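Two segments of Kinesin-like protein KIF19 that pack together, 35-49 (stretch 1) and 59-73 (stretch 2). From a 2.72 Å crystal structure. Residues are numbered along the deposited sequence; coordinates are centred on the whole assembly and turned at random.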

# COMPACT_ATOMS: atom_id res chain seq x y z
N HIS A 35 16.41 -8.77 12.06
CA HIS A 35 17.00 -9.92 11.39
C HIS A 35 15.92 -10.84 10.86
O HIS A 35 15.12 -11.37 11.63
CB HIS A 35 17.95 -10.67 12.33
CG HIS A 35 19.25 -9.97 12.56
ND1 HIS A 35 19.44 -9.05 13.57
CD2 HIS A 35 20.42 -10.01 11.87
CE1 HIS A 35 20.67 -8.57 13.51
NE2 HIS A 35 21.28 -9.14 12.49
N LYS A 36 15.90 -11.00 9.55
CA LYS A 36 15.13 -12.08 8.93
C LYS A 36 15.77 -13.39 9.35
O LYS A 36 16.91 -13.67 8.98
CB LYS A 36 15.12 -11.91 7.42
CG LYS A 36 14.60 -13.10 6.68
CD LYS A 36 14.14 -12.70 5.31
CE LYS A 36 13.44 -13.84 4.62
NZ LYS A 36 14.39 -14.58 3.75
N MET A 37 15.06 -14.17 10.16
CA MET A 37 15.58 -15.41 10.71
C MET A 37 15.18 -16.62 9.89
O MET A 37 15.63 -17.73 10.18
CB MET A 37 15.08 -15.60 12.14
CG MET A 37 15.67 -14.63 13.15
SD MET A 37 17.47 -14.62 13.07
CE MET A 37 17.82 -16.37 13.27
N ASP A 38 14.42 -16.41 8.83
CA ASP A 38 13.44 -17.38 8.40
C ASP A 38 12.65 -16.72 7.28
O ASP A 38 12.66 -15.49 7.16
CB ASP A 38 12.57 -17.77 9.60
CG ASP A 38 11.39 -18.63 9.25
OD1 ASP A 38 11.29 -19.06 8.09
OD2 ASP A 38 10.57 -18.88 10.16
N GLU A 39 11.98 -17.50 6.44
CA GLU A 39 11.28 -16.90 5.31
C GLU A 39 9.97 -16.24 5.73
O GLU A 39 9.39 -15.49 4.93
CB GLU A 39 11.04 -17.93 4.21
CG GLU A 39 10.84 -17.28 2.85
CD GLU A 39 12.06 -16.48 2.41
OE1 GLU A 39 13.20 -16.94 2.70
OE2 GLU A 39 11.89 -15.38 1.81
N GLN A 40 9.51 -16.47 6.95
CA GLN A 40 8.31 -15.78 7.40
C GLN A 40 8.43 -15.30 8.85
O GLN A 40 7.42 -15.00 9.48
CB GLN A 40 7.09 -16.67 7.21
CG GLN A 40 7.22 -18.04 7.81
CD GLN A 40 5.93 -18.83 7.70
OE1 GLN A 40 4.96 -18.35 7.13
NE2 GLN A 40 5.92 -20.05 8.22
N MET A 41 9.65 -15.21 9.37
CA MET A 41 9.85 -14.71 10.73
C MET A 41 11.03 -13.75 10.78
O MET A 41 12.09 -14.01 10.20
CB MET A 41 10.08 -15.85 11.73
CG MET A 41 10.77 -15.35 12.98
SD MET A 41 10.66 -16.45 14.39
CE MET A 41 8.94 -16.19 14.84
N VAL A 42 10.83 -12.66 11.50
CA VAL A 42 11.85 -11.65 11.77
C VAL A 42 11.91 -11.46 13.27
O VAL A 42 10.90 -11.61 13.97
CB VAL A 42 11.51 -10.33 11.04
CG1 VAL A 42 11.04 -10.60 9.63
CG2 VAL A 42 10.44 -9.58 11.79
N VAL A 43 13.09 -11.13 13.79
CA VAL A 43 13.24 -10.85 15.21
C VAL A 43 13.79 -9.45 15.38
O VAL A 43 14.54 -8.94 14.54
CB VAL A 43 14.12 -11.89 15.95
CG1 VAL A 43 13.52 -13.28 15.83
CG2 VAL A 43 15.54 -11.86 15.41
N LEU A 44 13.40 -8.82 16.48
CA LEU A 44 13.76 -7.44 16.78
C LEU A 44 14.52 -7.40 18.10
O LEU A 44 13.92 -7.46 19.18
CB LEU A 44 12.52 -6.55 16.84
CG LEU A 44 12.82 -5.07 17.03
CD1 LEU A 44 13.43 -4.53 15.75
CD2 LEU A 44 11.57 -4.31 17.38
N MET A 45 15.85 -7.29 18.00
CA MET A 45 16.68 -7.17 19.18
C MET A 45 16.48 -5.80 19.83
O MET A 45 16.30 -4.78 19.16
CB MET A 45 18.16 -7.37 18.83
CG MET A 45 18.46 -8.76 18.27
SD MET A 45 20.21 -9.22 18.23
CE MET A 45 20.87 -8.17 16.92
N ASP A 46 16.49 -5.81 21.15
CA ASP A 46 16.41 -4.58 21.92
C ASP A 46 17.83 -4.06 22.10
O ASP A 46 18.68 -4.78 22.65
CB ASP A 46 15.74 -4.86 23.26
CG ASP A 46 15.19 -3.61 23.93
OD1 ASP A 46 15.71 -2.50 23.68
OD2 ASP A 46 14.20 -3.75 24.68
N PRO A 47 18.16 -2.85 21.62
CA PRO A 47 19.42 -2.21 22.04
C PRO A 47 19.29 -1.77 23.49
O PRO A 47 18.26 -2.01 24.12
CB PRO A 47 19.54 -1.02 21.09
CG PRO A 47 18.12 -0.68 20.78
CD PRO A 47 17.38 -1.99 20.71
N MET A 48 20.29 -1.11 24.06
CA MET A 48 20.15 -0.65 25.43
C MET A 48 20.59 0.80 25.53
O MET A 48 21.12 1.38 24.58
CB MET A 48 20.91 -1.57 26.39
CG MET A 48 20.48 -3.07 26.33
SD MET A 48 18.74 -3.45 26.73
CE MET A 48 18.66 -5.24 26.76
N GLU A 49 20.29 1.41 26.68
CA GLU A 49 20.62 2.81 26.96
C GLU A 49 20.28 3.21 28.39
O GLU A 49 19.99 2.36 29.24
CB GLU A 49 19.89 3.73 25.99
N ARG A 59 11.84 -10.54 29.49
CA ARG A 59 11.39 -10.73 28.10
C ARG A 59 12.49 -11.15 27.09
O ARG A 59 12.22 -12.00 26.25
CB ARG A 59 10.68 -9.46 27.61
N SER A 60 13.70 -10.58 27.12
CA SER A 60 14.10 -9.41 27.90
C SER A 60 14.77 -8.45 26.95
O SER A 60 14.89 -7.26 27.23
CB SER A 60 15.04 -9.80 29.04
N ARG A 61 15.20 -8.98 25.80
CA ARG A 61 15.98 -8.18 24.87
C ARG A 61 15.72 -8.56 23.41
O ARG A 61 16.17 -7.86 22.50
CB ARG A 61 17.47 -8.30 25.20
N GLU A 62 15.02 -9.65 23.17
CA GLU A 62 14.73 -10.08 21.81
C GLU A 62 13.30 -10.60 21.75
O GLU A 62 12.90 -11.40 22.59
CB GLU A 62 15.71 -11.17 21.34
N LYS A 63 12.54 -10.12 20.76
CA LYS A 63 11.18 -10.58 20.51
C LYS A 63 11.00 -10.89 19.02
O LYS A 63 11.43 -10.11 18.17
CB LYS A 63 10.13 -9.56 20.96
CG LYS A 63 8.72 -9.99 20.61
CD LYS A 63 7.67 -9.02 21.13
CE LYS A 63 6.30 -9.42 20.63
NZ LYS A 63 6.00 -10.83 21.02
N SER A 64 10.35 -12.01 18.72
CA SER A 64 10.15 -12.46 17.35
C SER A 64 8.75 -12.12 16.87
O SER A 64 7.82 -12.03 17.67
CB SER A 64 10.34 -13.97 17.23
OG SER A 64 9.12 -14.62 17.51
N TYR A 65 8.62 -11.96 15.55
CA TYR A 65 7.34 -11.67 14.91
C TYR A 65 7.21 -12.52 13.65
O TYR A 65 8.20 -12.75 12.95
CB TYR A 65 7.20 -10.19 14.53
CG TYR A 65 7.37 -9.23 15.68
CD1 TYR A 65 8.62 -8.99 16.25
CD2 TYR A 65 6.27 -8.55 16.20
CE1 TYR A 65 8.76 -8.09 17.29
CE2 TYR A 65 6.42 -7.67 17.24
CZ TYR A 65 7.65 -7.44 17.79
OH TYR A 65 7.77 -6.54 18.82
N LEU A 66 6.00 -12.97 13.37
CA LEU A 66 5.75 -13.86 12.24
C LEU A 66 4.79 -13.19 11.27
O LEU A 66 3.85 -12.49 11.67
CB LEU A 66 5.20 -15.22 12.69
N PHE A 67 5.05 -13.41 9.98
CA PHE A 67 4.32 -12.80 8.89
C PHE A 67 4.11 -13.86 7.82
O PHE A 67 4.80 -14.88 7.79
CB PHE A 67 5.09 -11.61 8.28
CG PHE A 67 5.47 -10.56 9.27
CD1 PHE A 67 4.62 -9.50 9.54
CD2 PHE A 67 6.68 -10.62 9.93
CE1 PHE A 67 4.96 -8.54 10.44
CE2 PHE A 67 7.04 -9.65 10.84
CZ PHE A 67 6.18 -8.61 11.09
N ASP A 68 3.17 -13.60 6.92
CA ASP A 68 2.97 -14.51 5.79
C ASP A 68 4.25 -14.66 4.98
O ASP A 68 4.55 -15.76 4.50
CB ASP A 68 1.82 -14.01 4.91
CG ASP A 68 0.51 -14.08 5.62
OD1 ASP A 68 0.22 -15.16 6.18
OD2 ASP A 68 -0.21 -13.07 5.67
N VAL A 69 5.01 -13.58 4.82
CA VAL A 69 6.29 -13.65 4.13
C VAL A 69 7.17 -12.52 4.63
O VAL A 69 6.67 -11.47 5.05
CB VAL A 69 6.09 -13.61 2.59
CG1 VAL A 69 5.40 -12.34 2.18
CG2 VAL A 69 7.41 -13.82 1.85
N ALA A 70 8.47 -12.74 4.60
CA ALA A 70 9.45 -11.77 5.05
C ALA A 70 10.47 -11.52 3.95
O ALA A 70 10.71 -12.39 3.11
CB ALA A 70 10.14 -12.25 6.32
N PHE A 71 11.05 -10.32 3.94
CA PHE A 71 12.09 -9.97 2.97
C PHE A 71 13.10 -9.05 3.63
O PHE A 71 12.71 -8.08 4.29
CB PHE A 71 11.52 -9.23 1.74
CG PHE A 71 10.30 -9.86 1.13
CD1 PHE A 71 10.39 -10.97 0.31
CD2 PHE A 71 9.04 -9.28 1.32
CE1 PHE A 71 9.25 -11.52 -0.28
CE2 PHE A 71 7.89 -9.82 0.74
CZ PHE A 71 7.99 -10.93 -0.06
N ASP A 72 14.40 -9.31 3.41
CA ASP A 72 15.45 -8.35 3.70
C ASP A 72 16.26 -8.09 2.43
O ASP A 72 15.87 -8.51 1.34
CB ASP A 72 16.34 -8.80 4.87
CG ASP A 72 17.14 -10.06 4.57
OD1 ASP A 72 17.36 -10.41 3.38
OD2 ASP A 72 17.58 -10.70 5.56
N PHE A 73 17.42 -7.43 2.60
CA PHE A 73 18.22 -6.96 1.46
C PHE A 73 18.52 -8.05 0.43
O PHE A 73 18.92 -7.74 -0.69
CB PHE A 73 19.55 -6.37 1.93
CG PHE A 73 20.47 -7.38 2.57
CD1 PHE A 73 20.16 -7.91 3.82
CD2 PHE A 73 21.61 -7.82 1.92
CE1 PHE A 73 20.99 -8.84 4.42
CE2 PHE A 73 22.45 -8.75 2.51
CZ PHE A 73 22.14 -9.26 3.77

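Strands 41-45 and 62-66 lie side by side as antiparallel neighbours: their N-to-C directions differ by 155°, their axes approach to 4.6 Å, and the two stretches together bury 935 Å². Walking along stretch 2 therefore means walking backwards along stretch 1.

The backbone bonding opens at Arg61, just before the strand; Ser60 already touches stretch 1, Ser60 O lying 4.3 Å from Met48 CE. Arg61 O accepts a very short hydrogen bond from Asp46 N, 2.5 Å at an N-H...O angle of 161°. The modelled part of the Arg61 side chain ends at CB, and Met48 CE comes within 3.6 Å of Arg61 CB; the m, m, t rotamer of Met48 brings that methyl back from a side chain that sets out sideways. Glu62 pairs with Met45 without direct hydrogen bonds, and Glu62 CA and Met45 CA are 4.4 Å apart.

Lys63 faces Leu44 in a hydrogen-bonded pair, with Lys63 CA 5.5 Å from Leu44 CA. The two bonds are unequal: Leu44 N to Lys63 O is 2.9 Å, whereas Lys63 N to Leu44 O is 3.4 Å and weak despite its good angle of 168°. The all-t chain of Lys63 from chi1 to chi3 leads away from stretch 1.

At Ser64 the narrow, non-hydrogen-bonded spacing returns, with Ser64 CA 4.1 Å from Val43 CA. Side chains on this face meet closely: Val43 CG1 lies 3.5 Å from Ser64 CB, and Met41 CE reaches within 3.1 Å of Ser64 OG. Ser64 CA also makes a CA-H...O contact of 3.6 Å with Val42 O.

Tyr65 and Val42 form the tighter reciprocal pair, Tyr65 N to Val42 O at 2.8 Å and Val42 N to Tyr65 O at 3.0 Å, both near 162°. On the face shared by Val42, Leu44, Lys63 and Tyr65, Leu44 CB packs 4.1 Å from Tyr65 CE1. Leu66, modelled only to CB, pairs with Met41; Met41 CE is 4.4 Å from Leu66 CB.

Beyond the strand, Phe67 N donates to Gln40 O at 2.9 Å and a nearly linear 170°. Its ring presents an edge to Val42, Phe67 CE2 lying 3.5 Å from Val42 CG2. Ala70 N continues the backbone bonding to Glu39 O, 2.9 Å at a more bent 140°, and Ala70 CB points toward stretch 1, 3.8 Å from Val42 CG1. Lys36 covers this end: Lys36 CE lies 3.4 Å from Ala70 O, while Lys36 NZ forms a 2.8 Å salt bridge with Glu39 OE1 within stretch 1. Finally, Asp72 OD2 comes within 3.3 Å of Lys36 CB, a contact with the aliphatic base of the lysine side chain.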